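Local coordinates for leucyl-trna synthetase (Plasmodium falciparum, PDB 5FOC), which joins leucine to its cognate tRNA in protein synthesis and, through the editing domain that this chain represents, probably deacylates mischarged tRNA, at residues A[293-298]-A[342-347]; A[237-242]-A[287-292]; A[10-15]-A[368-373]; A[6-11]-A[249-254]; A[94-99]-A[211-216]. The protein carries 2 engineered substitutions. One frame throughout, in Å; residues are numbered along the deposited sequence. Where two conformers were deposited one is given.

Contact 1: residues A[293-298]-A[342-347]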
# COMPACT_ATOMS: atom_id res chain seq x y z
N ASN A 293 -13.42 -2.77 11.28
CA ASN A 293 -14.30 -3.61 10.46
C ASN A 293 -14.04 -3.36 9.00
O ASN A 293 -13.83 -2.21 8.60
CB ASN A 293 -15.78 -3.25 10.71
CG ASN A 293 -16.76 -4.21 10.05
OD1 ASN A 293 -17.01 -5.30 10.54
ND2 ASN A 293 -17.28 -3.82 8.90
N SER A 294 -14.09 -4.44 8.20
CA SER A 294 -14.02 -4.39 6.73
C SER A 294 -15.40 -4.65 6.14
O SER A 294 -15.94 -5.71 6.36
CB SER A 294 -13.09 -5.47 6.32
OG SER A 294 -13.10 -5.59 4.87
N GLU A 295 -15.98 -3.66 5.46
CA GLU A 295 -17.30 -3.80 4.91
C GLU A 295 -17.16 -4.72 3.67
O GLU A 295 -16.42 -4.38 2.79
CB GLU A 295 -17.86 -2.46 4.47
CG GLU A 295 -19.30 -2.51 4.00
CD GLU A 295 -20.29 -2.66 5.13
OE1 GLU A 295 -20.12 -1.97 6.19
OE2 GLU A 295 -21.22 -3.47 4.95
N SER A 296 -17.85 -5.84 3.68
CA SER A 296 -17.76 -6.82 2.56
C SER A 296 -18.38 -6.21 1.31
O SER A 296 -19.49 -5.64 1.34
CB SER A 296 -18.47 -8.10 2.94
OG SER A 296 -18.23 -9.11 1.95
N CYS A 297 -17.63 -6.29 0.22
CA CYS A 297 -18.01 -5.72 -1.08
C CYS A 297 -18.60 -6.76 -2.06
O CYS A 297 -19.20 -6.34 -3.02
CB CYS A 297 -16.80 -5.03 -1.75
SG CYS A 297 -16.20 -3.65 -0.74
N ILE A 298 -18.48 -8.03 -1.70
CA ILE A 298 -18.76 -9.13 -2.67
C ILE A 298 -19.53 -10.24 -1.97
O ILE A 298 -19.06 -10.78 -0.96
CB ILE A 298 -17.48 -9.73 -3.31
CG1 ILE A 298 -16.70 -8.68 -4.11
CG2 ILE A 298 -17.86 -10.86 -4.32
CD1 ILE A 298 -15.31 -9.09 -4.52
N MET A 342 -21.61 -7.59 -6.46
CA MET A 342 -21.24 -6.44 -5.61
C MET A 342 -22.35 -6.03 -4.65
O MET A 342 -23.54 -5.98 -5.00
CB MET A 342 -20.88 -5.25 -6.48
CG MET A 342 -19.73 -5.46 -7.48
SD MET A 342 -18.22 -6.16 -6.85
CE MET A 342 -17.80 -4.85 -5.67
N THR A 343 -21.93 -5.66 -3.44
CA THR A 343 -22.87 -5.29 -2.36
C THR A 343 -22.73 -3.84 -1.80
O THR A 343 -23.41 -3.46 -0.80
CB THR A 343 -22.73 -6.27 -1.18
OG1 THR A 343 -21.38 -6.23 -0.70
CG2 THR A 343 -23.11 -7.68 -1.59
N VAL A 344 -21.89 -3.05 -2.45
CA VAL A 344 -21.55 -1.67 -2.01
C VAL A 344 -21.71 -0.65 -3.11
O VAL A 344 -21.52 -0.99 -4.31
CB VAL A 344 -20.10 -1.61 -1.45
CG1 VAL A 344 -20.02 -2.46 -0.17
CG2 VAL A 344 -19.07 -2.08 -2.51
N ASP A 345 -22.08 0.58 -2.75
CA ASP A 345 -22.09 1.67 -3.70
C ASP A 345 -20.71 1.93 -4.29
O ASP A 345 -19.72 1.77 -3.59
CB ASP A 345 -22.53 3.03 -3.04
CG ASP A 345 -23.97 3.05 -2.61
OD1 ASP A 345 -24.80 2.21 -2.98
OD2 ASP A 345 -24.28 4.02 -1.87
N PRO A 346 -20.64 2.33 -5.57
CA PRO A 346 -21.80 2.59 -6.44
C PRO A 346 -22.20 1.37 -7.31
O PRO A 346 -22.76 1.55 -8.40
CB PRO A 346 -21.29 3.75 -7.32
CG PRO A 346 -19.84 3.47 -7.46
CD PRO A 346 -19.39 2.86 -6.16
N TYR A 347 -21.97 0.14 -6.81
CA TYR A 347 -22.02 -1.06 -7.66
C TYR A 347 -23.11 -2.02 -7.22
O TYR A 347 -23.11 -3.16 -7.67
CB TYR A 347 -20.67 -1.78 -7.59
CG TYR A 347 -19.51 -0.92 -8.02
CD1 TYR A 347 -19.49 -0.30 -9.29
CD2 TYR A 347 -18.43 -0.75 -7.19
CE1 TYR A 347 -18.43 0.52 -9.67
CE2 TYR A 347 -17.37 0.06 -7.54
CZ TYR A 347 -17.36 0.70 -8.77
OH TYR A 347 -16.27 1.50 -9.10
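Thr-343 and Cys-297 make the close-fitting part of this meeting of two loops. Thr-343 N donates to Cys-297 O at 2.8 Å, entering from above the carbonyl plane, 47° out of it. The same oxygen receives a CA-H...O contact from Met-342 CA at 3.3 Å. With its chain bent at chi2 and chi3, Met-342 folds back so that CE lies 4.0 Å from Cys-297 CB, while its SD comes 4.0 Å from Ile-298 CG1. The other wall is Val-344, whose CG2 packs against Cys-297 SG at 3.7 Å. Toward the partly exposed side the grip relaxes: Thr-343 OG1 gives a weak hydrogen bond to Ser-296 O (2.8 Å), and the aliphatic part of Glu-295 merely brushes Val-344, CG to CG1 at 4.2 Å, its carboxylate being engaged in a salt bridge with Lys-234. Ser-296 OG turns to Asp-261 and Asn-306. The pairing of Ile-298 with Met-342 belongs to a two-stranded antiparallel sheet, strands 298-299 and 341-342, and Met-342 also rests on helix 352-365 through Thr-352 and Cys-355.

Contact 2: residues A[237-242]-A[287-292]; sequences NLYILP and EEQLKN
Asn-237 meets Asn-292 tip to tip, and the two amide planes stand 53° apart. Asn-292 ND2 donates to Asn-237 O at 2.8 Å, from above the carbonyl plane, and a weak return bond runs from Asn-237 ND2 to Asn-292 OD1 at 3.0 Å. Since Asn-292 ND2 also donates to Asn-137 O, this buried amide ties the loop to two backbone carbonyls. Tyr-239 carries the next step. Gln-289 lies over one face of its ring: CG sits 4.1 Å from the ring centroid in a CH-pi contact, while NE2 stands over the rim, 3.3 Å from Tyr-239 CD1. Asn-237 O lies over the opposite face. The glutamine amide is turned 67° from the ring, its OE1 accepting from Lys-286 N. Leu-241 CD2 touches Leu-290 CD2 at 4.2 Å, and both leucines pack on Ile-272 of helix 263-274. A 3-10 turn and loop thus flank a strand of the main mixed sheet, fastened through Asn-292 and through Gln-289 over the Tyr-239 face, in this class I editing domain.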
# COMPACT_ATOMS: atom_id res chain seq x y z
N ASN A 237 -9.16 5.26 9.01
CA ASN A 237 -8.11 4.93 9.96
C ASN A 237 -7.43 3.61 9.66
O ASN A 237 -7.43 2.67 10.46
CB ASN A 237 -8.64 4.97 11.42
CG ASN A 237 -9.69 3.94 11.70
OD1 ASN A 237 -10.55 3.70 10.86
ND2 ASN A 237 -9.70 3.36 12.91
N LEU A 238 -6.82 3.56 8.48
CA LEU A 238 -6.27 2.31 7.99
C LEU A 238 -4.84 2.16 8.45
O LEU A 238 -3.88 2.63 7.79
CB LEU A 238 -6.35 2.33 6.46
CG LEU A 238 -7.64 2.79 5.85
CD1 LEU A 238 -7.57 2.69 4.29
CD2 LEU A 238 -8.79 1.97 6.34
N TYR A 239 -4.66 1.54 9.59
CA TYR A 239 -3.35 1.46 10.18
C TYR A 239 -2.51 0.54 9.31
O TYR A 239 -3.04 -0.46 8.77
CB TYR A 239 -3.42 0.98 11.62
CG TYR A 239 -4.27 1.92 12.45
CD1 TYR A 239 -3.88 3.22 12.67
CD2 TYR A 239 -5.50 1.51 12.92
CE1 TYR A 239 -4.71 4.08 13.41
CE2 TYR A 239 -6.31 2.36 13.69
CZ TYR A 239 -5.91 3.64 13.87
OH TYR A 239 -6.73 4.48 14.63
N ILE A 240 -1.22 0.83 9.31
CA ILE A 240 -0.24 -0.07 8.64
C ILE A 240 0.02 -1.26 9.56
O ILE A 240 0.47 -1.09 10.70
CB ILE A 240 1.04 0.62 8.23
CG1 ILE A 240 0.73 1.67 7.21
CG2 ILE A 240 2.03 -0.39 7.63
CD1 ILE A 240 1.86 2.53 6.71
N LEU A 241 -0.15 -2.49 9.03
CA LEU A 241 0.11 -3.70 9.75
C LEU A 241 1.14 -4.58 9.03
O LEU A 241 1.24 -4.46 7.82
CB LEU A 241 -1.17 -4.51 9.90
CG LEU A 241 -2.37 -3.95 10.67
CD1 LEU A 241 -3.47 -4.99 10.69
CD2 LEU A 241 -1.95 -3.62 12.08
N PRO A 242 1.87 -5.40 9.76
CA PRO A 242 2.90 -6.24 9.14
C PRO A 242 2.36 -7.54 8.54
O PRO A 242 1.62 -8.25 9.17
CB PRO A 242 3.84 -6.53 10.29
CG PRO A 242 2.93 -6.60 11.47
CD PRO A 242 1.91 -5.51 11.24
N GLU A 287 -3.71 -2.41 21.09
CA GLU A 287 -4.91 -3.26 20.99
C GLU A 287 -6.07 -2.54 20.33
O GLU A 287 -6.80 -3.11 19.54
CB GLU A 287 -5.42 -3.66 22.39
CG GLU A 287 -4.52 -4.62 23.13
CD GLU A 287 -5.25 -5.51 24.12
OE1 GLU A 287 -6.42 -5.22 24.49
OE2 GLU A 287 -4.64 -6.51 24.54
N GLU A 288 -6.29 -1.29 20.73
CA GLU A 288 -7.43 -0.54 20.21
C GLU A 288 -7.36 -0.22 18.71
O GLU A 288 -8.38 0.14 18.12
CB GLU A 288 -7.61 0.75 21.01
CG GLU A 288 -6.40 1.69 20.96
CD GLU A 288 -5.66 1.75 22.29
OE1 GLU A 288 -5.37 0.66 22.89
OE2 GLU A 288 -5.36 2.89 22.71
N GLN A 289 -6.18 -0.33 18.12
CA GLN A 289 -6.04 -0.15 16.67
C GLN A 289 -6.44 -1.38 15.88
O GLN A 289 -6.55 -1.25 14.68
CB GLN A 289 -4.59 0.19 16.30
CG GLN A 289 -4.09 1.48 16.92
CD GLN A 289 -2.66 1.78 16.53
OE1 GLN A 289 -1.74 1.21 17.08
NE2 GLN A 289 -2.48 2.69 15.58
N LEU A 290 -6.68 -2.52 16.54
CA LEU A 290 -6.85 -3.79 15.82
C LEU A 290 -8.31 -4.15 15.62
O LEU A 290 -8.61 -5.27 15.29
CB LEU A 290 -6.15 -4.91 16.55
CG LEU A 290 -4.71 -4.67 16.90
CD1 LEU A 290 -4.18 -5.87 17.63
CD2 LEU A 290 -3.88 -4.45 15.66
N LYS A 291 -9.23 -3.20 15.82
CA LYS A 291 -10.66 -3.53 15.79
C LYS A 291 -11.41 -3.01 14.56
O LYS A 291 -12.64 -2.96 14.60
CB LYS A 291 -11.34 -3.06 17.08
CG LYS A 291 -10.76 -3.69 18.34
CD LYS A 291 -11.40 -3.11 19.61
CE LYS A 291 -10.53 -3.31 20.84
NZ LYS A 291 -10.01 -4.69 21.01
N ASN A 292 -10.71 -2.67 13.47
CA ASN A 292 -11.39 -2.02 12.35
C ASN A 292 -12.18 -3.09 11.61
O ASN A 292 -11.63 -4.18 11.30
CB ASN A 292 -10.42 -1.38 11.35
CG ASN A 292 -9.71 -0.18 11.87
OD1 ASN A 292 -10.11 0.39 12.95
ND2 ASN A 292 -8.71 0.29 11.15

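Contact 3: residues A[10-15]-A[368-373]; sequences LIKIFV and DGFLYS
Leu-10 and Phe-370 form an antiparallel hydrogen-bonded pair at the join between the first strand of the chain, 7-15, and the last, 369-373. Backbone bonds come first. Leu-10 N donates to Phe-370 O at 2.8 Å, nearly along the C=O axis; the return bond from Phe-370 N to Leu-10 O is less certain, because the position of that oxygen is less sure. Lys-12 N continues the ladder to Asp-368 O, 2.9 Å away and almost straight at 177°. Between these bonds Ile-11 faces Gly-369 as a non-hydrogen-bonded pair, with CA atoms 4.3 Å apart.

Apolar packing gathers on the face that carries Leu-10 and Phe-370. Tyr-372 has CG anti to its backbone N (chi1 172°); CB stays 3.7 Å from Leu-10 CG and the far end of the ring leads away. On strand 7-15, Lys-12 runs fully extended beyond CG and crosses Phe-370 obliquely, its CE 3.6 Å from Phe-370 CZ.

Polar contacts finish the lysine. NZ forms a salt bridge with Asp-154 and a hydrogen bond with Leu-367 O; it also donates weakly to a water, which in turn donates to Gly-369 O at 2.9 Å. Tyr-372 OH is hydrogen-bonded to Glu-374. The chemistry implies a division of labour along the buried lysine: its methylenes serve as a hydrophobic surface beside Phe-370, while its ammonium group, probably kept charged by Asp-154, ties together polar groups beyond the sheet pairing.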
# COMPACT_ATOMS: atom_id res chain seq x y z
N LEU A 10 -2.88 0.13 -8.78
CA LEU A 10 -2.27 0.83 -7.64
C LEU A 10 -3.23 1.88 -7.11
O LEU A 10 -3.80 2.66 -7.85
CB LEU A 10 -0.94 1.49 -8.03
CG LEU A 10 0.08 0.62 -8.77
CD1 LEU A 10 1.36 1.41 -8.96
CD2 LEU A 10 0.30 -0.70 -8.07
N ILE A 11 -3.43 1.84 -5.79
CA ILE A 11 -4.32 2.78 -5.10
C ILE A 11 -3.43 3.70 -4.28
O ILE A 11 -2.50 3.25 -3.63
CB ILE A 11 -5.33 2.01 -4.23
CG1 ILE A 11 -6.23 1.13 -5.15
CG2 ILE A 11 -6.20 2.95 -3.40
CD1 ILE A 11 -7.19 0.22 -4.43
N LYS A 12 -3.77 5.01 -4.34
CA LYS A 12 -3.07 6.02 -3.52
C LYS A 12 -3.50 5.89 -2.08
O LYS A 12 -4.65 6.07 -1.78
CB LYS A 12 -3.33 7.40 -4.05
CG LYS A 12 -2.63 7.68 -5.37
CD LYS A 12 -3.08 8.95 -6.00
CE LYS A 12 -2.43 9.28 -7.32
NZ LYS A 12 -3.05 10.50 -7.85
N ILE A 13 -2.57 5.48 -1.25
CA ILE A 13 -2.83 5.29 0.17
C ILE A 13 -2.12 6.45 0.90
O ILE A 13 -0.93 6.44 1.11
CB ILE A 13 -2.37 3.89 0.68
CG1 ILE A 13 -3.18 2.78 0.01
CG2 ILE A 13 -2.53 3.77 2.18
CD1 ILE A 13 -2.70 1.38 0.35
N PHE A 14 -2.92 7.44 1.31
CA PHE A 14 -2.37 8.66 1.86
C PHE A 14 -2.07 8.44 3.35
O PHE A 14 -2.77 7.69 4.03
CB PHE A 14 -3.43 9.78 1.76
CG PHE A 14 -3.79 10.15 0.34
CD1 PHE A 14 -3.02 11.06 -0.37
CD2 PHE A 14 -4.88 9.58 -0.28
CE1 PHE A 14 -3.34 11.36 -1.69
CE2 PHE A 14 -5.20 9.89 -1.60
CZ PHE A 14 -4.42 10.77 -2.30
N VAL A 15 -1.00 9.08 3.81
CA VAL A 15 -0.67 9.13 5.24
C VAL A 15 -1.45 10.26 5.95
O VAL A 15 -1.46 11.38 5.48
CB VAL A 15 0.84 9.34 5.41
CG1 VAL A 15 1.24 9.67 6.85
CG2 VAL A 15 1.62 8.12 4.87
N ASP A 368 -7.26 8.48 -8.26
CA ASP A 368 -7.09 7.75 -7.00
C ASP A 368 -6.11 6.60 -7.08
O ASP A 368 -5.84 5.92 -6.08
CB ASP A 368 -8.44 7.28 -6.49
CG ASP A 368 -9.27 8.43 -5.92
OD1 ASP A 368 -8.68 9.40 -5.43
OD2 ASP A 368 -10.50 8.37 -6.01
N GLY A 369 -5.56 6.39 -8.27
CA GLY A 369 -4.61 5.34 -8.53
C GLY A 369 -4.21 5.22 -9.99
O GLY A 369 -4.48 6.10 -10.79
N PHE A 370 -3.50 4.12 -10.30
CA PHE A 370 -2.83 3.91 -11.57
C PHE A 370 -2.96 2.46 -11.97
O PHE A 370 -3.08 1.58 -11.14
CB PHE A 370 -1.34 4.19 -11.46
CG PHE A 370 -0.99 5.56 -10.95
CD1 PHE A 370 -1.10 6.69 -11.76
CD2 PHE A 370 -0.55 5.72 -9.65
CE1 PHE A 370 -0.74 7.95 -11.30
CE2 PHE A 370 -0.20 6.98 -9.19
CZ PHE A 370 -0.32 8.10 -10.00
N LEU A 371 -2.92 2.24 -13.29
CA LEU A 371 -2.69 0.90 -13.81
C LEU A 371 -1.20 0.66 -13.87
O LEU A 371 -0.46 1.58 -14.17
CB LEU A 371 -3.34 0.72 -15.17
CG LEU A 371 -4.87 0.90 -15.22
CD1 LEU A 371 -5.47 0.62 -16.61
CD2 LEU A 371 -5.60 0.08 -14.16
N TYR A 372 -0.78 -0.56 -13.53
CA TYR A 372 0.63 -0.96 -13.44
C TYR A 372 0.82 -2.40 -13.92
O TYR A 372 0.05 -3.31 -13.52
CB TYR A 372 1.08 -0.90 -11.98
CG TYR A 372 2.45 -1.45 -11.65
CD1 TYR A 372 2.64 -2.79 -11.35
CD2 TYR A 372 3.57 -0.63 -11.61
CE1 TYR A 372 3.91 -3.32 -11.06
CE2 TYR A 372 4.82 -1.12 -11.26
CZ TYR A 372 5.00 -2.48 -11.04
OH TYR A 372 6.23 -3.04 -10.73
N SER A 373 1.87 -2.60 -14.75
CA SER A 373 2.31 -3.90 -15.26
C SER A 373 3.80 -4.09 -15.02
O SER A 373 4.55 -3.13 -15.00
CB SER A 373 2.09 -4.00 -16.79
OG SER A 373 0.70 -3.95 -17.08
O HOH W 1 -3.61 8.90 -10.61

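Contact 4: residues A[6-11]-A[249-254]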
# COMPACT_ATOMS: atom_id res chain seq x y z
N GLN A 6 0.95 -9.43 -15.79
CA GLN A 6 -0.18 -9.20 -14.91
C GLN A 6 -0.42 -7.66 -14.70
O GLN A 6 0.53 -6.93 -14.48
CB GLN A 6 0.13 -9.90 -13.58
CG GLN A 6 -0.94 -9.86 -12.52
CD GLN A 6 -2.25 -10.45 -12.98
OE1 GLN A 6 -2.44 -11.67 -12.92
NE2 GLN A 6 -3.16 -9.59 -13.46
N GLU A 7 -1.66 -7.19 -14.87
CA GLU A 7 -2.00 -5.79 -14.66
C GLU A 7 -2.47 -5.68 -13.19
O GLU A 7 -3.25 -6.51 -12.72
CB GLU A 7 -3.08 -5.32 -15.63
CG GLU A 7 -3.50 -3.89 -15.38
CD GLU A 7 -4.38 -3.32 -16.47
OE1 GLU A 7 -3.83 -2.94 -17.52
OE2 GLU A 7 -5.63 -3.25 -16.27
N TYR A 8 -1.93 -4.71 -12.48
CA TYR A 8 -2.31 -4.40 -11.10
C TYR A 8 -2.98 -3.04 -11.10
O TYR A 8 -2.68 -2.20 -11.97
CB TYR A 8 -1.08 -4.36 -10.19
CG TYR A 8 -0.35 -5.67 -10.09
CD1 TYR A 8 0.58 -6.05 -11.09
CD2 TYR A 8 -0.66 -6.60 -9.12
CE1 TYR A 8 1.23 -7.27 -11.00
CE2 TYR A 8 -0.01 -7.81 -9.01
CZ TYR A 8 0.92 -8.16 -10.01
OH TYR A 8 1.53 -9.35 -9.86
N THR A 9 -3.81 -2.78 -10.08
CA THR A 9 -4.33 -1.45 -9.85
C THR A 9 -3.60 -0.95 -8.61
O THR A 9 -3.54 -1.65 -7.63
CB THR A 9 -5.84 -1.42 -9.63
OG1 THR A 9 -6.51 -2.00 -10.73
CG2 THR A 9 -6.32 0.03 -9.50
N LEU A 10 -2.88 0.13 -8.78
CA LEU A 10 -2.27 0.83 -7.64
C LEU A 10 -3.23 1.88 -7.11
O LEU A 10 -3.80 2.66 -7.85
CB LEU A 10 -0.94 1.49 -8.03
CG LEU A 10 0.08 0.62 -8.77
CD1 LEU A 10 1.36 1.41 -8.96
CD2 LEU A 10 0.30 -0.70 -8.07
N ILE A 11 -3.43 1.84 -5.79
CA ILE A 11 -4.32 2.78 -5.10
C ILE A 11 -3.43 3.70 -4.28
O ILE A 11 -2.50 3.25 -3.63
CB ILE A 11 -5.33 2.01 -4.23
CG1 ILE A 11 -6.23 1.13 -5.15
CG2 ILE A 11 -6.20 2.95 -3.40
CD1 ILE A 11 -7.19 0.22 -4.43
N ASN A 249 9.26 -9.27 -4.97
CA ASN A 249 9.34 -9.28 -6.41
C ASN A 249 7.99 -9.07 -7.12
O ASN A 249 7.96 -9.06 -8.35
CB ASN A 249 10.05 -10.54 -6.92
CG ASN A 249 9.33 -11.83 -6.57
OD1 ASN A 249 8.58 -11.91 -5.61
ND2 ASN A 249 9.59 -12.86 -7.33
N ILE A 250 6.93 -8.74 -6.38
CA ILE A 250 5.61 -8.56 -6.95
C ILE A 250 5.18 -7.10 -6.71
O ILE A 250 5.11 -6.64 -5.53
CB ILE A 250 4.59 -9.51 -6.30
CG1 ILE A 250 4.95 -10.99 -6.57
CG2 ILE A 250 3.16 -9.15 -6.71
CD1 ILE A 250 4.94 -11.31 -8.02
N SER A 251 4.95 -6.37 -7.79
CA SER A 251 4.41 -5.01 -7.75
C SER A 251 5.17 -4.13 -6.74
O SER A 251 6.39 -4.13 -6.66
CB SER A 251 2.90 -5.10 -7.50
OG SER A 251 2.26 -3.87 -7.73
N THR A 252 4.40 -3.36 -5.94
CA THR A 252 5.02 -2.39 -5.03
C THR A 252 5.26 -2.86 -3.58
O THR A 252 5.89 -2.09 -2.81
CB THR A 252 4.06 -1.17 -4.86
OG1 THR A 252 2.80 -1.63 -4.39
CG2 THR A 252 3.82 -0.49 -6.18
N GLY A 253 4.75 -4.03 -3.22
CA GLY A 253 5.07 -4.68 -1.98
C GLY A 253 4.24 -3.99 -0.87
O GLY A 253 4.58 -4.20 0.28
N ILE A 254 3.16 -3.33 -1.24
CA ILE A 254 2.21 -2.72 -0.24
C ILE A 254 0.84 -3.16 -0.71
O ILE A 254 0.50 -2.98 -1.90
CB ILE A 254 2.30 -1.20 -0.28
CG1 ILE A 254 3.71 -0.78 0.09
CG2 ILE A 254 1.28 -0.63 0.75
CD1 ILE A 254 4.20 0.55 -0.42
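Ser-251 lies over the ring of Tyr-8, its CB 4.1 Å from the ring centroid and only 6° off the normal, a CH-pi contact made squarely above the centre. Ser-251 OG is anti to its own backbone N (chi1 -167°), which leaves OG over the same face, near Tyr-8 CG, and 3.7 Å from Leu-10 CD2; its hydrogen-bond partner is Ser-126 OG. Ile-250 crosses Tyr-8 at about a right angle, and its CG2 branch comes 3.6 Å from the phenol OH. Leu-10 and Thr-252 reach toward each other tip to tip, CD2 to CG2 at 4.0 Å, while Thr-252 OG1 turns to Leu-124 O. The loop thus presents three consecutive side chains to the strand, held in a type II' beta turn from Ile-250 to Gly-253. Ser-251 takes the positive-phi place (49°) and Gly-253 closes the turn. The loop leads from strand 238-242 into strand 254-257 and packs against strand 7-15, between neighbours on both sides: Ser-126 of strand 120-127 touches Tyr-8, Leu-10 and Thr-252, and Tyr-372 of strand 369-373 touches Tyr-8 and Ser-251.

Contact 5: residues A[94-99]-A[211-216]; sequences FFTDFE and DVFILN
Thr-96 holds OG1 anti to its carbonyl carbon (chi1 -59°), where it meets Ile-214 N, while Phe-213 has CG anti to its backbone N (chi1 -175°), which sets CG so that the ring edge can reach Thr-96. Ile-214 N donates to Thr-96 OG1 at 2.9 Å, nearly straight at 170°. In the reverse sense Thr-96 N donates to Ile-214 O, also 2.9 Å away and in the carbonyl plane. One residue of the 94-99 loop therefore grips both backbone polar groups of Ile-214, a two-bond clasp that resembles a short piece of beta pairing in which a side-chain hydroxyl replaces a carbonyl. The clasp joins the loop after helix 18-35 to the lead-in of strand 216-219. Two waters reinforce it, one donating to Thr-96 O and Ile-214 O, the other bridging Thr-96 OG1 and Val-212 O. Thr-96 CB lies at the edge of the Phe-213 ring, in its plane, 3.9 Å from CD1. Phe-95 brings CB to 3.4 Å from Leu-215 O and turns its ring edge-to-face with Trp-110; Phe-94 makes a cation-pi contact with Lys-217.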
# COMPACT_ATOMS: atom_id res chain seq x y z
N PHE A 94 21.22 4.52 1.16
CA PHE A 94 19.94 4.90 1.78
C PHE A 94 19.21 6.09 1.13
O PHE A 94 17.98 6.19 1.24
CB PHE A 94 20.16 5.18 3.26
CG PHE A 94 20.45 3.96 4.06
CD1 PHE A 94 19.41 3.17 4.54
CD2 PHE A 94 21.76 3.57 4.32
CE1 PHE A 94 19.68 2.04 5.29
CE2 PHE A 94 22.05 2.44 5.06
CZ PHE A 94 21.00 1.67 5.55
N PHE A 95 19.95 6.98 0.48
CA PHE A 95 19.38 8.14 -0.23
C PHE A 95 20.37 8.67 -1.26
O PHE A 95 21.59 8.51 -1.11
CB PHE A 95 18.89 9.25 0.75
CG PHE A 95 19.97 9.87 1.62
CD1 PHE A 95 20.72 10.93 1.16
CD2 PHE A 95 20.15 9.47 2.93
CE1 PHE A 95 21.70 11.52 1.94
CE2 PHE A 95 21.12 10.07 3.76
CZ PHE A 95 21.90 11.09 3.26
N THR A 96 19.85 9.24 -2.32
CA THR A 96 20.70 9.85 -3.34
C THR A 96 21.49 11.01 -2.69
O THR A 96 20.92 11.91 -2.05
CB THR A 96 19.85 10.34 -4.51
OG1 THR A 96 19.11 9.24 -5.09
CG2 THR A 96 20.72 11.07 -5.55
N ASP A 97 22.82 10.96 -2.82
CA ASP A 97 23.68 11.99 -2.27
C ASP A 97 23.42 13.35 -2.91
O ASP A 97 23.11 13.46 -4.10
CB ASP A 97 25.15 11.63 -2.45
CG ASP A 97 25.55 10.43 -1.63
OD1 ASP A 97 25.31 9.30 -2.07
OD2 ASP A 97 26.08 10.64 -0.52
N PHE A 98 23.54 14.38 -2.09
CA PHE A 98 23.43 15.76 -2.55
C PHE A 98 24.81 16.25 -2.94
O PHE A 98 25.77 16.11 -2.19
CB PHE A 98 22.82 16.65 -1.46
CG PHE A 98 21.40 16.31 -1.16
CD1 PHE A 98 20.37 16.86 -1.90
CD2 PHE A 98 21.10 15.38 -0.17
CE1 PHE A 98 19.05 16.53 -1.62
CE2 PHE A 98 19.78 15.04 0.11
CZ PHE A 98 18.75 15.61 -0.62
N GLU A 99 24.88 16.82 -4.14
CA GLU A 99 26.10 17.35 -4.74
C GLU A 99 26.44 18.72 -4.15
O GLU A 99 25.61 19.36 -3.42
CB GLU A 99 25.92 17.46 -6.26
CG GLU A 99 25.52 16.17 -6.97
CD GLU A 99 26.67 15.19 -7.15
OE1 GLU A 99 27.83 15.63 -7.31
OE2 GLU A 99 26.41 13.97 -7.15
N ASP A 211 20.04 6.36 -10.83
CA ASP A 211 19.10 6.83 -11.87
C ASP A 211 17.62 7.13 -11.52
O ASP A 211 16.91 7.69 -12.35
CB ASP A 211 19.06 5.83 -12.98
CG ASP A 211 20.36 5.73 -13.72
OD1 ASP A 211 21.15 6.72 -13.70
OD2 ASP A 211 20.60 4.66 -14.31
N VAL A 212 17.15 6.66 -10.37
CA VAL A 212 15.90 7.14 -9.77
C VAL A 212 16.36 8.02 -8.58
O VAL A 212 17.34 7.71 -7.88
CB VAL A 212 15.02 5.95 -9.31
CG1 VAL A 212 13.84 6.40 -8.49
CG2 VAL A 212 14.51 5.17 -10.50
N PHE A 213 15.67 9.13 -8.35
CA PHE A 213 15.97 10.01 -7.20
C PHE A 213 15.39 9.43 -5.93
O PHE A 213 14.17 9.35 -5.83
CB PHE A 213 15.38 11.39 -7.50
CG PHE A 213 15.68 12.47 -6.49
CD1 PHE A 213 16.76 12.44 -5.59
CD2 PHE A 213 14.86 13.56 -6.49
CE1 PHE A 213 16.94 13.47 -4.66
CE2 PHE A 213 15.05 14.61 -5.56
CZ PHE A 213 16.09 14.56 -4.68
N ILE A 214 16.24 8.98 -5.00
CA ILE A 214 15.75 8.31 -3.79
C ILE A 214 15.90 9.28 -2.60
O ILE A 214 17.00 9.66 -2.26
CB ILE A 214 16.49 7.00 -3.47
CG1 ILE A 214 16.39 6.00 -4.67
CG2 ILE A 214 15.93 6.33 -2.22
CD1 ILE A 214 14.96 5.73 -5.12
N LEU A 215 14.77 9.58 -1.97
CA LEU A 215 14.81 10.40 -0.79
C LEU A 215 15.19 9.67 0.48
O LEU A 215 15.72 10.28 1.40
CB LEU A 215 13.42 10.98 -0.59
CG LEU A 215 12.80 11.78 -1.73
CD1 LEU A 215 11.45 12.36 -1.32
CD2 LEU A 215 13.70 12.86 -2.27
N ASN A 216 14.83 8.40 0.56
CA ASN A 216 15.12 7.56 1.69
C ASN A 216 14.80 6.11 1.36
O ASN A 216 14.07 5.82 0.40
CB ASN A 216 14.31 8.04 2.95
CG ASN A 216 15.11 8.02 4.20
OD1 ASN A 216 16.06 7.28 4.35
ND2 ASN A 216 14.73 8.93 5.15
O HOH W 2 17.99 12.18 -1.45
O HOH W 3 20.25 7.67 -6.84

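Contacts 3 and 4 are most intimately linked: both use strand 7-15, share Leu-10 and Ile-11, and have centres about 9 Å apart, and a probable hydrogen bond of 2.6 Å joins Tyr-372 O of the one to Tyr-8 N of the other. Contact 2 reaches the same mixed sheet about 20 Å from contact 3, centre to centre. Its loop runs directly into the first segment of contact 1, although the centres of those two also lie about 20 Å apart. Contact 5 touches none of the others; it lies about 41 Å from contact 1 between centres and on the opposite side of the chain's centre. Contact 3 brackets contacts 1, 2 and 5 in sequence, bringing the two chain ends together.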